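Scarecrow-like protein 3 (Arabidopsis thaliana, PDB 6KPB) probably acts as a GRAS-family transcription factor in plant development and binds zinc finger proteins of the IDD family, JACKDAW among them. Local coordinates at residues L419-W422 with S423-D427; G53-L56 with I57-L60; N188-E192 with G193-L197; V382-S386 with Q387-K391; E210-A213 with H214-E218. One frame throughout, in Å; residues are numbered along the deposited sequence.

Contact 1: residues L419-W422 with S423-D427; sequences LEKW and SQRID
S423 folds back on L419 one turn earlier in helix 419-428, a short amphipathic helix of the predicted SAW region that lies against the sheet of the GRAS domain. Two donors of the serine grip one carbonyl: S423 N reaches L419 O at 2.9 Å, while S423 OG meets the same L419 O at 3.2 Å from above the carbonyl plane. With OG beside its own backbone N (chi1 -65°), the small hydroxyl is satisfied within the helix on the side where S423 packs on W480 of strand 472-482. The i to i+4 helix bonds continue, I426 N to W422 O at 2.7 Å.

Apolar contact joins W422 and R425. The broad, buried indole also touches L260 and H261, and its CZ3 meets R425 CD at 3.9 Å. Ring and guanidinium planes are 70° apart, and any cation-pi attraction is long and weak. The charge of R425 is instead paired in a salt bridge to E417, whose carbonyl also takes a weak bond from W422 NE1.

On the exposed side, long polar chains suit solvent: E420 and Q424 run side by side, with E420 CG 4.1 Å from Q424 NE2.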
loop_
_atom_site.group_PDB
_atom_site.type_symbol
_atom_site.label_atom_id
_atom_site.label_comp_id
_atom_site.label_asym_id
_atom_site.label_seq_id
_atom_site.Cartn_x
_atom_site.Cartn_y
_atom_site.Cartn_z
ATOM N N LEU A 419 -8.818 -30.176 -15.644
ATOM C CA LEU A 419 -8.343 -31.432 -15.071
ATOM C C LEU A 419 -7.848 -32.391 -16.147
ATOM O O LEU A 419 -6.869 -33.118 -15.936
ATOM C CB LEU A 419 -9.462 -32.077 -14.251
ATOM C CG LEU A 419 -9.276 -33.521 -13.783
ATOM C CD1 LEU A 419 -8.115 -33.635 -12.807
ATOM C CD2 LEU A 419 -10.563 -34.046 -13.161
ATOM N N GLU A 420 -8.513 -32.411 -17.305
ATOM C CA GLU A 420 -8.129 -33.338 -18.365
ATOM C C GLU A 420 -6.704 -33.079 -18.841
ATOM O O GLU A 420 -5.960 -34.020 -19.141
ATOM C CB GLU A 420 -9.116 -33.236 -19.528
ATOM C CG GLU A 420 -8.679 -33.954 -20.791
ATOM C CD GLU A 420 -9.791 -34.047 -21.815
ATOM O OE1 GLU A 420 -10.967 -34.162 -21.407
ATOM O OE2 GLU A 420 -9.493 -33.998 -23.028
ATOM N N LYS A 421 -6.304 -31.807 -18.908
ATOM C CA LYS A 421 -4.931 -31.490 -19.289
ATOM C C LYS A 421 -3.944 -31.929 -18.216
ATOM O O LYS A 421 -2.867 -32.448 -18.533
ATOM C CB LYS A 421 -4.791 -29.994 -19.565
ATOM C CG LYS A 421 -5.192 -29.584 -20.970
ATOM C CD LYS A 421 -4.387 -28.380 -21.432
ATOM C CE LYS A 421 -4.505 -28.180 -22.935
ATOM N NZ LYS A 421 -3.503 -27.200 -23.444
ATOM N N TRP A 422 -4.291 -31.729 -16.942
ATOM C CA TRP A 422 -3.392 -32.125 -15.863
ATOM C C TRP A 422 -3.202 -33.635 -15.821
ATOM O O TRP A 422 -2.093 -34.118 -15.566
ATOM C CB TRP A 422 -3.918 -31.615 -14.522
ATOM C CG TRP A 422 -3.739 -30.146 -14.340
ATOM C CD1 TRP A 422 -4.720 -29.202 -14.252
ATOM C CD2 TRP A 422 -2.495 -29.444 -14.237
ATOM N NE1 TRP A 422 -4.164 -27.956 -14.093
ATOM C CE2 TRP A 422 -2.799 -28.078 -14.081
ATOM C CE3 TRP A 422 -1.154 -29.840 -14.258
ATOM C CZ2 TRP A 422 -1.811 -27.107 -13.948
ATOM C CZ3 TRP A 422 -0.175 -28.874 -14.126
ATOM C CH2 TRP A 422 -0.508 -27.524 -13.973
ATOM N N SER A 423 -4.270 -34.395 -16.073
ATOM C CA SER A 423 -4.171 -35.850 -16.035
ATOM C C SER A 423 -3.172 -36.358 -17.067
ATOM O O SER A 423 -2.280 -37.149 -16.743
ATOM C CB SER A 423 -5.545 -36.479 -16.256
ATOM O OG SER A 423 -6.423 -36.162 -15.190
ATOM N N GLN A 424 -3.306 -35.910 -18.318
ATOM C CA GLN A 424 -2.340 -36.284 -19.347
ATOM C C GLN A 424 -0.930 -35.873 -18.945
ATOM O O GLN A 424 0.016 -36.660 -19.056
ATOM C CB GLN A 424 -2.710 -35.638 -20.684
ATOM C CG GLN A 424 -4.060 -36.039 -21.244
ATOM C CD GLN A 424 -4.272 -35.506 -22.647
ATOM O OE1 GLN A 424 -3.314 -35.281 -23.389
ATOM N NE2 GLN A 424 -5.529 -35.294 -23.018
ATOM N N ARG A 425 -0.778 -34.637 -18.469
ATOM C CA ARG A 425 0.538 -34.125 -18.101
ATOM C C ARG A 425 1.154 -34.948 -16.976
ATOM O O ARG A 425 2.331 -35.323 -17.036
ATOM C CB ARG A 425 0.416 -32.654 -17.696
ATOM C CG ARG A 425 1.713 -31.874 -17.755
ATOM C CD ARG A 425 1.494 -30.424 -17.350
ATOM N NE ARG A 425 0.518 -29.744 -18.196
ATOM C CZ ARG A 425 0.804 -29.195 -19.372
ATOM N NH1 ARG A 425 -0.146 -28.589 -20.073
ATOM N NH2 ARG A 425 2.040 -29.253 -19.851
ATOM N N ILE A 426 0.366 -35.249 -15.943
ATOM C CA ILE A 426 0.882 -36.005 -14.806
ATOM C C ILE A 426 1.088 -37.469 -15.179
ATOM O O ILE A 426 2.076 -38.094 -14.774
ATOM C CB ILE A 426 -0.059 -35.846 -13.597
ATOM C CG1 ILE A 426 -0.004 -34.410 -13.069
ATOM C CG2 ILE A 426 0.293 -36.832 -12.494
ATOM C CD1 ILE A 426 -1.014 -34.120 -11.983
ATOM N N ASP A 427 0.168 -38.039 -15.963
ATOM C CA ASP A 427 0.302 -39.438 -16.359
ATOM C C ASP A 427 1.500 -39.640 -17.279
ATOM O O ASP A 427 2.176 -40.673 -17.208
ATOM C CB ASP A 427 -0.987 -39.923 -17.025
ATOM C CG ASP A 427 -0.887 -41.349 -17.531
ATOM O OD1 ASP A 427 -0.345 -41.556 -18.637
ATOM O OD2 ASP A 427 -1.345 -42.264 -16.816
#

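Contact 2: residues G53-L56 with I57-L60; sequences GLYL and IHLL
Helix 49-69, which enters the predicted leucine repeat I, sets L54 against I57 and Y55 against L59 over a single turn. L59 CD1 sits over one face of the Y55 ring, displaced toward the rim, in a CH-pi contact 4.0 Å from the ring centroid. With CG anti to the backbone N, beside the carbonyl carbon (chi1 -171°), the Y55 ring meets the next turn, CE2 3.8 Å from L59 CD1. A flat aromatic ring suits this place, since it can cover a leucine while also touching Q81 and L85 of helix 72-85. Helix 49-69 packs against helices 72-85 and 92-109 in a helical bundle: L56 turns to L85 and A97, and L60 to F100 and T101, so branched apolar residues fill the inner side. At another side L54 CD1 touches I57 CD1 at 3.6 Å, the two chains passing at a slant, and both pack on apolar side chains of the bound peptide. The i to i+4 backbone bonds include H58 N to L54 O at 3.2 Å and L59 N to Y55 O at 3.0 Å.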
loop_
_atom_site.group_PDB
_atom_site.type_symbol
_atom_site.label_atom_id
_atom_site.label_comp_id
_atom_site.label_asym_id
_atom_site.label_seq_id
_atom_site.Cartn_x
_atom_site.Cartn_y
_atom_site.Cartn_z
ATOM N N GLY A 53 -25.359 -4.051 -15.662
ATOM C CA GLY A 53 -24.500 -5.225 -15.658
ATOM C C GLY A 53 -24.098 -5.665 -17.053
ATOM O O GLY A 53 -22.918 -5.897 -17.327
ATOM N N LEU A 54 -25.075 -5.783 -17.955
ATOM C CA LEU A 54 -24.779 -6.242 -19.309
ATOM C C LEU A 54 -23.926 -5.232 -20.064
ATOM O O LEU A 54 -23.056 -5.614 -20.858
ATOM C CB LEU A 54 -26.077 -6.522 -20.064
ATOM C CG LEU A 54 -26.132 -7.900 -20.722
ATOM C CD1 LEU A 54 -25.866 -8.951 -19.674
ATOM C CD2 LEU A 54 -27.474 -8.140 -21.387
ATOM N N TYR A 55 -24.162 -3.939 -19.836
ATOM C CA TYR A 55 -23.327 -2.914 -20.453
ATOM C C TYR A 55 -21.887 -3.003 -19.966
ATOM O O TYR A 55 -20.954 -2.723 -20.727
ATOM C CB TYR A 55 -23.910 -1.529 -20.167
ATOM C CG TYR A 55 -23.262 -0.403 -20.939
ATOM C CD1 TYR A 55 -22.961 -0.542 -22.288
ATOM C CD2 TYR A 55 -22.948 0.799 -20.318
ATOM C CE1 TYR A 55 -22.369 0.487 -22.998
ATOM C CE2 TYR A 55 -22.357 1.833 -21.019
ATOM C CZ TYR A 55 -22.069 1.672 -22.358
ATOM O OH TYR A 55 -21.479 2.701 -23.056
ATOM N N LEU A 56 -21.687 -3.401 -18.706
ATOM C CA LEU A 56 -20.334 -3.591 -18.192
ATOM C C LEU A 56 -19.610 -4.700 -18.943
ATOM O O LEU A 56 -18.406 -4.598 -19.205
ATOM C CB LEU A 56 -20.381 -3.901 -16.695
ATOM C CG LEU A 56 -20.643 -2.727 -15.752
ATOM C CD1 LEU A 56 -21.000 -3.217 -14.355
ATOM C CD2 LEU A 56 -19.430 -1.815 -15.706
ATOM N N ILE A 57 -20.327 -5.772 -19.291
ATOM C CA ILE A 57 -19.718 -6.876 -20.031
ATOM C C ILE A 57 -19.265 -6.404 -21.405
ATOM O O ILE A 57 -18.131 -6.659 -21.829
ATOM C CB ILE A 57 -20.701 -8.055 -20.147
ATOM C CG1 ILE A 57 -21.404 -8.304 -18.814
ATOM C CG2 ILE A 57 -19.978 -9.308 -20.615
ATOM C CD1 ILE A 57 -22.403 -9.431 -18.866
ATOM N N HIS A 58 -20.154 -5.712 -22.122
ATOM C CA HIS A 58 -19.805 -5.166 -23.430
ATOM C C HIS A 58 -18.569 -4.276 -23.346
ATOM O O HIS A 58 -17.658 -4.389 -24.173
ATOM C CB HIS A 58 -20.996 -4.397 -24.003
ATOM C CG HIS A 58 -20.760 -3.839 -25.372
ATOM N ND1 HIS A 58 -20.644 -4.635 -26.492
ATOM C CD2 HIS A 58 -20.622 -2.563 -25.803
ATOM C CE1 HIS A 58 -20.441 -3.874 -27.552
ATOM N NE2 HIS A 58 -20.423 -2.611 -27.162
ATOM N N LEU A 59 -18.510 -3.396 -22.342
ATOM C CA LEU A 59 -17.336 -2.543 -22.172
ATOM C C LEU A 59 -16.068 -3.369 -21.998
ATOM O O LEU A 59 -15.021 -3.040 -22.569
ATOM C CB LEU A 59 -17.533 -1.614 -20.974
ATOM C CG LEU A 59 -18.095 -0.205 -21.182
ATOM C CD1 LEU A 59 -19.035 0.173 -20.056
ATOM C CD2 LEU A 59 -16.962 0.806 -21.289
ATOM N N LEU A 60 -16.141 -4.451 -21.218
ATOM C CA LEU A 60 -14.952 -5.263 -20.975
ATOM C C LEU A 60 -14.440 -5.884 -22.268
ATOM O O LEU A 60 -13.248 -5.795 -22.583
ATOM C CB LEU A 60 -15.254 -6.344 -19.937
ATOM C CG LEU A 60 -15.470 -5.857 -18.503
ATOM C CD1 LEU A 60 -15.900 -6.994 -17.588
ATOM C CD2 LEU A 60 -14.213 -5.184 -17.969
#

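Contact 3: residues N188-E192 with G193-L197; sequences NSRPE and GPPHL
R190 has CG wedged between its backbone N and carbonyl carbon (chi1 78°), and from there the chain runs extended to NE, which carries the guanidinium alongside the outgoing chain at G193 and P195. The type I beta turn, R190 to G193, links helix to strand in the beta-alpha-beta unit of strand 166-171, helix 178-189 and strand 196-203. G193 N closes it on R190 O at 2.9 Å. Positive phi (81°) suits G193, because a side chain there would be jammed against E192 O. R190 NE in turn donates to G193 O at 2.8 Å, the acceptor lying in the guanidinium plane. NH2 and NH1 bond to the carbonyls of M161 and E164, tying the turn to the connection before strand 166-171, which should restrict the arginine's rotation. Prolines suit the extended exit toward the strand. P194 CB lies 3.8 Å from N188 CA, and the polar N188 ND2 bonds weakly to L223 O. P195 crosses the arginine obliquely, with its CD 3.4 Å from R190 NH1.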
loop_
_atom_site.group_PDB
_atom_site.type_symbol
_atom_site.label_atom_id
_atom_site.label_comp_id
_atom_site.label_asym_id
_atom_site.label_seq_id
_atom_site.Cartn_x
_atom_site.Cartn_y
_atom_site.Cartn_z
ATOM N N ASN A 188 -3.157 -40.913 14.837
ATOM C CA ASN A 188 -3.148 -41.386 16.217
ATOM C C ASN A 188 -4.300 -42.344 16.490
ATOM O O ASN A 188 -4.172 -43.240 17.332
ATOM C CB ASN A 188 -3.206 -40.199 17.177
ATOM C CG ASN A 188 -2.599 -40.512 18.529
ATOM O OD1 ASN A 188 -2.558 -41.665 18.954
ATOM N ND2 ASN A 188 -2.119 -39.481 19.211
ATOM N N SER A 189 -5.420 -42.181 15.792
ATOM C CA SER A 189 -6.594 -43.008 16.026
ATOM C C SER A 189 -6.601 -44.298 15.215
ATOM O O SER A 189 -7.432 -45.171 15.487
ATOM C CB SER A 189 -7.870 -42.217 15.717
ATOM O OG SER A 189 -7.921 -41.019 16.473
ATOM N N ARG A 190 -5.708 -44.445 14.239
ATOM C CA ARG A 190 -5.764 -45.610 13.370
ATOM C C ARG A 190 -5.444 -46.876 14.166
ATOM O O ARG A 190 -4.662 -46.837 15.121
ATOM C CB ARG A 190 -4.810 -45.456 12.186
ATOM C CG ARG A 190 -3.339 -45.719 12.468
ATOM C CD ARG A 190 -2.570 -45.794 11.155
ATOM N NE ARG A 190 -1.135 -45.989 11.337
ATOM C CZ ARG A 190 -0.276 -46.147 10.334
ATOM N NH1 ARG A 190 1.016 -46.319 10.582
ATOM N NH2 ARG A 190 -0.710 -46.135 9.081
ATOM N N PRO A 191 -6.059 -48.009 13.802
ATOM C CA PRO A 191 -5.978 -49.210 14.658
ATOM C C PRO A 191 -4.567 -49.662 15.004
ATOM O O PRO A 191 -4.338 -50.149 16.119
ATOM C CB PRO A 191 -6.718 -50.266 13.826
ATOM C CG PRO A 191 -7.692 -49.480 13.017
ATOM C CD PRO A 191 -6.991 -48.195 12.674
ATOM N N GLU A 192 -3.615 -49.516 14.087
ATOM C CA GLU A 192 -2.243 -49.949 14.324
ATOM C C GLU A 192 -1.415 -48.929 15.096
ATOM O O GLU A 192 -0.204 -49.125 15.243
ATOM C CB GLU A 192 -1.556 -50.263 12.994
ATOM C CG GLU A 192 -2.068 -51.514 12.306
ATOM C CD GLU A 192 -1.664 -51.569 10.848
ATOM O OE1 GLU A 192 -1.862 -50.559 10.141
ATOM O OE2 GLU A 192 -1.141 -52.615 10.412
ATOM N N GLY A 193 -2.026 -47.855 15.588
ATOM C CA GLY A 193 -1.293 -46.819 16.274
ATOM C C GLY A 193 -0.620 -45.874 15.300
ATOM O O GLY A 193 -0.580 -46.119 14.090
ATOM N N PRO A 194 -0.071 -44.775 15.807
ATOM C CA PRO A 194 0.518 -43.770 14.924
ATOM C C PRO A 194 1.941 -44.138 14.547
ATOM O O PRO A 194 2.702 -44.652 15.380
ATOM C CB PRO A 194 0.481 -42.496 15.778
ATOM C CG PRO A 194 0.649 -43.001 17.171
ATOM C CD PRO A 194 -0.016 -44.365 17.222
ATOM N N PRO A 195 2.336 -43.898 13.306
ATOM C CA PRO A 195 3.730 -44.096 12.907
ATOM C C PRO A 195 4.555 -42.888 13.329
ATOM O O PRO A 195 4.037 -41.905 13.855
ATOM C CB PRO A 195 3.634 -44.204 11.387
ATOM C CG PRO A 195 2.506 -43.276 11.049
ATOM C CD PRO A 195 1.511 -43.406 12.186
ATOM N N HIS A 196 5.860 -42.969 13.090
ATOM C CA HIS A 196 6.677 -41.768 13.182
ATOM C C HIS A 196 6.322 -40.857 12.015
ATOM O O HIS A 196 6.463 -41.244 10.851
ATOM C CB HIS A 196 8.166 -42.100 13.168
ATOM C CG HIS A 196 9.045 -40.889 13.225
ATOM N ND1 HIS A 196 9.271 -40.081 12.130
ATOM C CD2 HIS A 196 9.736 -40.335 14.249
ATOM C CE1 HIS A 196 10.069 -39.088 12.475
ATOM N NE2 HIS A 196 10.367 -39.219 13.755
ATOM N N LEU A 197 5.846 -39.657 12.324
ATOM C CA LEU A 197 5.393 -38.715 11.312
ATOM C C LEU A 197 6.421 -37.608 11.142
ATOM O O LEU A 197 6.856 -36.999 12.124
ATOM C CB LEU A 197 4.036 -38.117 11.684
ATOM C CG LEU A 197 3.480 -37.131 10.658
ATOM C CD1 LEU A 197 3.439 -37.773 9.280
ATOM C CD2 LEU A 197 2.098 -36.656 11.073
#

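Contact 4: residues V382-S386 with Q387-K391; sequences VPRTS and QDRIK
The R389 guanidinium meets V382 O at its edge, near its own plane, and its NH2 gives a weak, bent bond of 2.9 Å to that oxygen (125° at the hydrogen). The setting is the start of helix 387-406, entered from a type I beta turn, P383 to S386, with S386 as N-cap. The R384 guanidinium is turned almost square to that of R389, at 84°, although the two side chains run the same way. Between them R384 NE and R389 NH1 are 4.5 Å apart, a like-charge approach that E379 probably eases: it forms salt bridges with both, while E393 takes R389 NE.

Serine suits a cap because its short side chain can stand in for a missing backbone acceptor. With its OG anti to the backbone N (chi1 176°), S386 accepts from R389 N in a weak capping bond of 3.4 Å, and S386 O receives a similarly weak one from I390 N. P383 O closes the turn, accepting from S386 N at 3.1 Å.

R389 is long enough to bridge helix and loop: its chain lies extended from CG to NE, with CD 3.7 Å from P383 O. The side chain of V382, which packs on M142 as well, runs antiparallel to that of R389, V382 CG1 coming to 4.1 Å from R389 CB.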
loop_
_atom_site.group_PDB
_atom_site.type_symbol
_atom_site.label_atom_id
_atom_site.label_comp_id
_atom_site.label_asym_id
_atom_site.label_seq_id
_atom_site.Cartn_x
_atom_site.Cartn_y
_atom_site.Cartn_z
ATOM N N VAL A 382 -22.842 -13.508 1.841
ATOM C CA VAL A 382 -22.168 -12.529 2.691
ATOM C C VAL A 382 -22.640 -11.122 2.330
ATOM O O VAL A 382 -22.775 -10.806 1.139
ATOM C CB VAL A 382 -20.641 -12.660 2.564
ATOM C CG1 VAL A 382 -19.938 -11.882 3.656
ATOM C CG2 VAL A 382 -20.229 -14.124 2.612
ATOM N N PRO A 383 -22.906 -10.255 3.310
ATOM C CA PRO A 383 -23.401 -8.909 2.991
ATOM C C PRO A 383 -22.406 -8.099 2.174
ATOM O O PRO A 383 -21.191 -8.299 2.248
ATOM C CB PRO A 383 -23.624 -8.280 4.372
ATOM C CG PRO A 383 -23.828 -9.436 5.282
ATOM C CD PRO A 383 -22.950 -10.528 4.756
ATOM N N ARG A 384 -22.947 -7.156 1.395
ATOM C CA ARG A 384 -22.119 -6.321 0.529
ATOM C C ARG A 384 -21.132 -5.475 1.324
ATOM O O ARG A 384 -20.075 -5.104 0.801
ATOM C CB ARG A 384 -23.006 -5.416 -0.329
ATOM C CG ARG A 384 -23.993 -6.152 -1.221
ATOM C CD ARG A 384 -23.626 -6.001 -2.688
ATOM N NE ARG A 384 -24.595 -6.647 -3.567
ATOM C CZ ARG A 384 -25.579 -6.013 -4.196
ATOM N NH1 ARG A 384 -25.730 -4.703 -4.049
ATOM N NH2 ARG A 384 -26.412 -6.687 -4.976
ATOM N N THR A 385 -21.455 -5.154 2.574
ATOM C CA THR A 385 -20.614 -4.306 3.408
ATOM C C THR A 385 -19.536 -5.075 4.162
ATOM O O THR A 385 -18.781 -4.464 4.926
ATOM C CB THR A 385 -21.476 -3.538 4.415
ATOM O OG1 THR A 385 -22.297 -4.461 5.140
ATOM C CG2 THR A 385 -22.361 -2.531 3.699
ATOM N N SER A 386 -19.441 -6.389 3.971
ATOM C CA SER A 386 -18.492 -7.192 4.732
ATOM C C SER A 386 -17.065 -6.883 4.295
ATOM O O SER A 386 -16.733 -6.984 3.109
ATOM C CB SER A 386 -18.796 -8.676 4.553
ATOM O OG SER A 386 -17.836 -9.482 5.217
ATOM N N GLN A 387 -16.219 -6.506 5.258
ATOM C CA GLN A 387 -14.807 -6.300 4.958
ATOM C C GLN A 387 -14.108 -7.613 4.627
ATOM O O GLN A 387 -13.148 -7.619 3.848
ATOM C CB GLN A 387 -14.115 -5.607 6.132
ATOM C CG GLN A 387 -14.463 -4.133 6.277
ATOM C CD GLN A 387 -13.949 -3.296 5.120
ATOM O OE1 GLN A 387 -14.725 -2.809 4.298
ATOM N NE2 GLN A 387 -12.635 -3.121 5.054
ATOM N N ASP A 388 -14.568 -8.726 5.208
ATOM C CA ASP A 388 -14.009 -10.032 4.863
ATOM C C ASP A 388 -14.208 -10.336 3.384
ATOM O O ASP A 388 -13.292 -10.814 2.706
ATOM C CB ASP A 388 -14.651 -11.127 5.718
ATOM C CG ASP A 388 -14.257 -11.039 7.178
ATOM O OD1 ASP A 388 -13.220 -10.409 7.477
ATOM O OD2 ASP A 388 -14.977 -11.610 8.023
ATOM N N ARG A 389 -15.410 -10.066 2.872
ATOM C CA ARG A 389 -15.708 -10.334 1.470
ATOM C C ARG A 389 -14.829 -9.500 0.546
ATOM O O ARG A 389 -14.302 -10.009 -0.450
ATOM C CB ARG A 389 -17.188 -10.066 1.202
ATOM C CG ARG A 389 -17.585 -10.062 -0.258
ATOM C CD ARG A 389 -19.088 -9.883 -0.392
ATOM N NE ARG A 389 -19.510 -9.701 -1.776
ATOM C CZ ARG A 389 -20.776 -9.573 -2.157
ATOM N NH1 ARG A 389 -21.072 -9.408 -3.439
ATOM N NH2 ARG A 389 -21.749 -9.611 -1.256
ATOM N N ILE A 390 -14.645 -8.218 0.871
ATOM C CA ILE A 390 -13.841 -7.345 0.019
ATOM C C ILE A 390 -12.384 -7.789 0.019
ATOM O O ILE A 390 -11.725 -7.792 -1.029
ATOM C CB ILE A 390 -13.989 -5.880 0.464
ATOM C CG1 ILE A 390 -15.453 -5.440 0.371
ATOM C CG2 ILE A 390 -13.105 -4.974 -0.380
ATOM C CD1 ILE A 390 -15.667 -3.973 0.669
ATOM N N LYS A 391 -11.857 -8.171 1.187
ATOM C CA LYS A 391 -10.480 -8.652 1.259
ATOM C C LYS A 391 -10.270 -9.856 0.349
ATOM O O LYS A 391 -9.299 -9.912 -0.414
ATOM C CB LYS A 391 -10.113 -9.010 2.699
ATOM C CG LYS A 391 -9.809 -7.827 3.596
ATOM C CD LYS A 391 -8.749 -8.198 4.625
ATOM C CE LYS A 391 -8.884 -7.369 5.890
ATOM N NZ LYS A 391 -10.143 -7.692 6.615
#

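Contact 5: residues E210-A213 with H214-E218; sequences EQMA and HRLIE
E210 O receives H214 N at 2.9 Å, and H214 CB rests 3.3 Å from the same E210 O, while the carboxylate itself leads away from H214, as suits an exposed position. Next, Q211 O takes R215 N at 3.0 Å. Q211 is exposed, as suits a polar residue, whereas R215 lays its chain toward P177 and L181. M212 carries the apolar part of the contact. Its CG, anti to the backbone N (chi1 166°), lies 3.6 Å from L216 CD1, the two side chains running alongside each other in the same direction. This is the buried side of helix 206-223, the crossover helix between strands 196-203 and 227-233 of a beta-alpha-beta unit, most of which helix lies in the predicted leucine repeat II. The flexible thioether of M212 fits among A174, P177 and F229, and the branched end of L216 packs on F227, F229 and L181. A213 follows; its small methyl touches F229, consistent with a close approach of helix to strand, and its O accepts from I217 N at 3.0 Å.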
loop_
_atom_site.group_PDB
_atom_site.type_symbol
_atom_site.label_atom_id
_atom_site.label_comp_id
_atom_site.label_asym_id
_atom_site.label_seq_id
_atom_site.Cartn_x
_atom_site.Cartn_y
_atom_site.Cartn_z
ATOM N N GLU A 210 6.747 -20.567 10.995
ATOM C CA GLU A 210 6.844 -20.549 12.451
ATOM C C GLU A 210 5.504 -20.867 13.099
ATOM O O GLU A 210 5.443 -21.627 14.073
ATOM C CB GLU A 210 7.357 -19.189 12.930
ATOM C CG GLU A 210 8.741 -18.822 12.426
ATOM C CD GLU A 210 9.197 -17.468 12.935
ATOM O OE1 GLU A 210 10.417 -17.205 12.926
ATOM O OE2 GLU A 210 8.331 -16.667 13.350
ATOM N N GLN A 211 4.416 -20.296 12.576
ATOM C CA GLN A 211 3.098 -20.559 13.148
ATOM C C GLN A 211 2.677 -22.006 12.928
ATOM O O GLN A 211 2.147 -22.649 13.841
ATOM C CB GLN A 211 2.065 -19.602 12.557
ATOM C CG GLN A 211 2.299 -18.141 12.903
ATOM C CD GLN A 211 1.170 -17.246 12.434
ATOM O OE1 GLN A 211 1.303 -16.023 12.410
ATOM N NE2 GLN A 211 0.049 -17.852 12.060
ATOM N N MET A 212 2.903 -22.537 11.724
ATOM C CA MET A 212 2.563 -23.932 11.468
ATOM C C MET A 212 3.382 -24.863 12.351
ATOM O O MET A 212 2.839 -25.774 12.985
ATOM C CB MET A 212 2.774 -24.272 9.994
ATOM C CG MET A 212 2.758 -25.766 9.726
ATOM S SD MET A 212 2.608 -26.183 7.984
ATOM C CE MET A 212 1.083 -25.347 7.566
ATOM N N ALA A 213 4.698 -24.642 12.407
ATOM C CA ALA A 213 5.562 -25.479 13.233
ATOM C C ALA A 213 5.115 -25.462 14.687
ATOM O O ALA A 213 5.016 -26.513 15.330
ATOM C CB ALA A 213 7.012 -25.012 13.112
ATOM N N HIS A 214 4.835 -24.272 15.222
ATOM C CA HIS A 214 4.394 -24.170 16.610
ATOM C C HIS A 214 3.090 -24.922 16.835
ATOM O O HIS A 214 2.940 -25.636 17.834
ATOM C CB HIS A 214 4.236 -22.701 17.006
ATOM C CG HIS A 214 3.652 -22.502 18.371
ATOM N ND1 HIS A 214 2.300 -22.345 18.586
ATOM C CD2 HIS A 214 4.238 -22.438 19.589
ATOM C CE1 HIS A 214 2.077 -22.191 19.880
ATOM N NE2 HIS A 214 3.237 -22.243 20.510
ATOM N N ARG A 215 2.135 -24.783 15.914
ATOM C CA ARG A 215 0.838 -25.420 16.106
ATOM C C ARG A 215 0.931 -26.931 15.943
ATOM O O ARG A 215 0.268 -27.673 16.668
ATOM C CB ARG A 215 -0.188 -24.850 15.125
ATOM C CG ARG A 215 -1.633 -25.061 15.544
ATOM C CD ARG A 215 -2.380 -23.739 15.631
ATOM N NE ARG A 215 -3.814 -23.906 15.419
ATOM C CZ ARG A 215 -4.426 -23.710 14.255
ATOM N NH1 ARG A 215 -3.727 -23.337 13.192
ATOM N NH2 ARG A 215 -5.737 -23.886 14.156
ATOM N N LEU A 216 1.748 -27.400 14.997
ATOM C CA LEU A 216 1.855 -28.838 14.766
ATOM C C LEU A 216 2.594 -29.532 15.905
ATOM O O LEU A 216 2.172 -30.599 16.364
ATOM C CB LEU A 216 2.542 -29.106 13.429
ATOM C CG LEU A 216 1.786 -28.647 12.179
ATOM C CD1 LEU A 216 2.450 -29.181 10.918
ATOM C CD2 LEU A 216 0.323 -29.062 12.238
ATOM N N ILE A 217 3.701 -28.946 16.373
ATOM C CA ILE A 217 4.432 -29.539 17.491
ATOM C C ILE A 217 3.570 -29.542 18.746
ATOM O O ILE A 217 3.579 -30.505 19.523
ATOM C CB ILE A 217 5.763 -28.797 17.724
ATOM C CG1 ILE A 217 6.676 -28.925 16.504
ATOM C CG2 ILE A 217 6.469 -29.330 18.963
ATOM C CD1 ILE A 217 8.014 -28.232 16.676
ATOM N N GLU A 218 2.805 -28.468 18.960
ATOM C CA GLU A 218 1.949 -28.387 20.137
ATOM C C GLU A 218 0.892 -29.484 20.130
ATOM O O GLU A 218 0.615 -30.096 21.168
ATOM C CB GLU A 218 1.289 -27.009 20.208
ATOM C CG GLU A 218 0.528 -26.743 21.495
ATOM C CD GLU A 218 -0.242 -25.439 21.450
ATOM O OE1 GLU A 218 -0.737 -25.080 20.361
ATOM O OE2 GLU A 218 -0.346 -24.769 22.499
#

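The five contacts are separate local units of one GRAS domain; none touches another. Contacts 3 and 5 are neighbours, with centres about 20 Å apart and nearest atoms about 7 Å apart, because strand 196-203 runs from the turn of contact 3 toward helix 206-223 of contact 5 in consecutive beta-alpha-beta units. Contact 1 lies against the same sheet, its centre about 34 Å from that of contact 5. Contacts 2 and 4 belong to the helical part, with centres about 23 Å apart. Contact 2 packs on the bound peptide, whereas no other chain of the assembly touches the other four; its centre is about 56 Å from that of contact 3, across the centre of the chain.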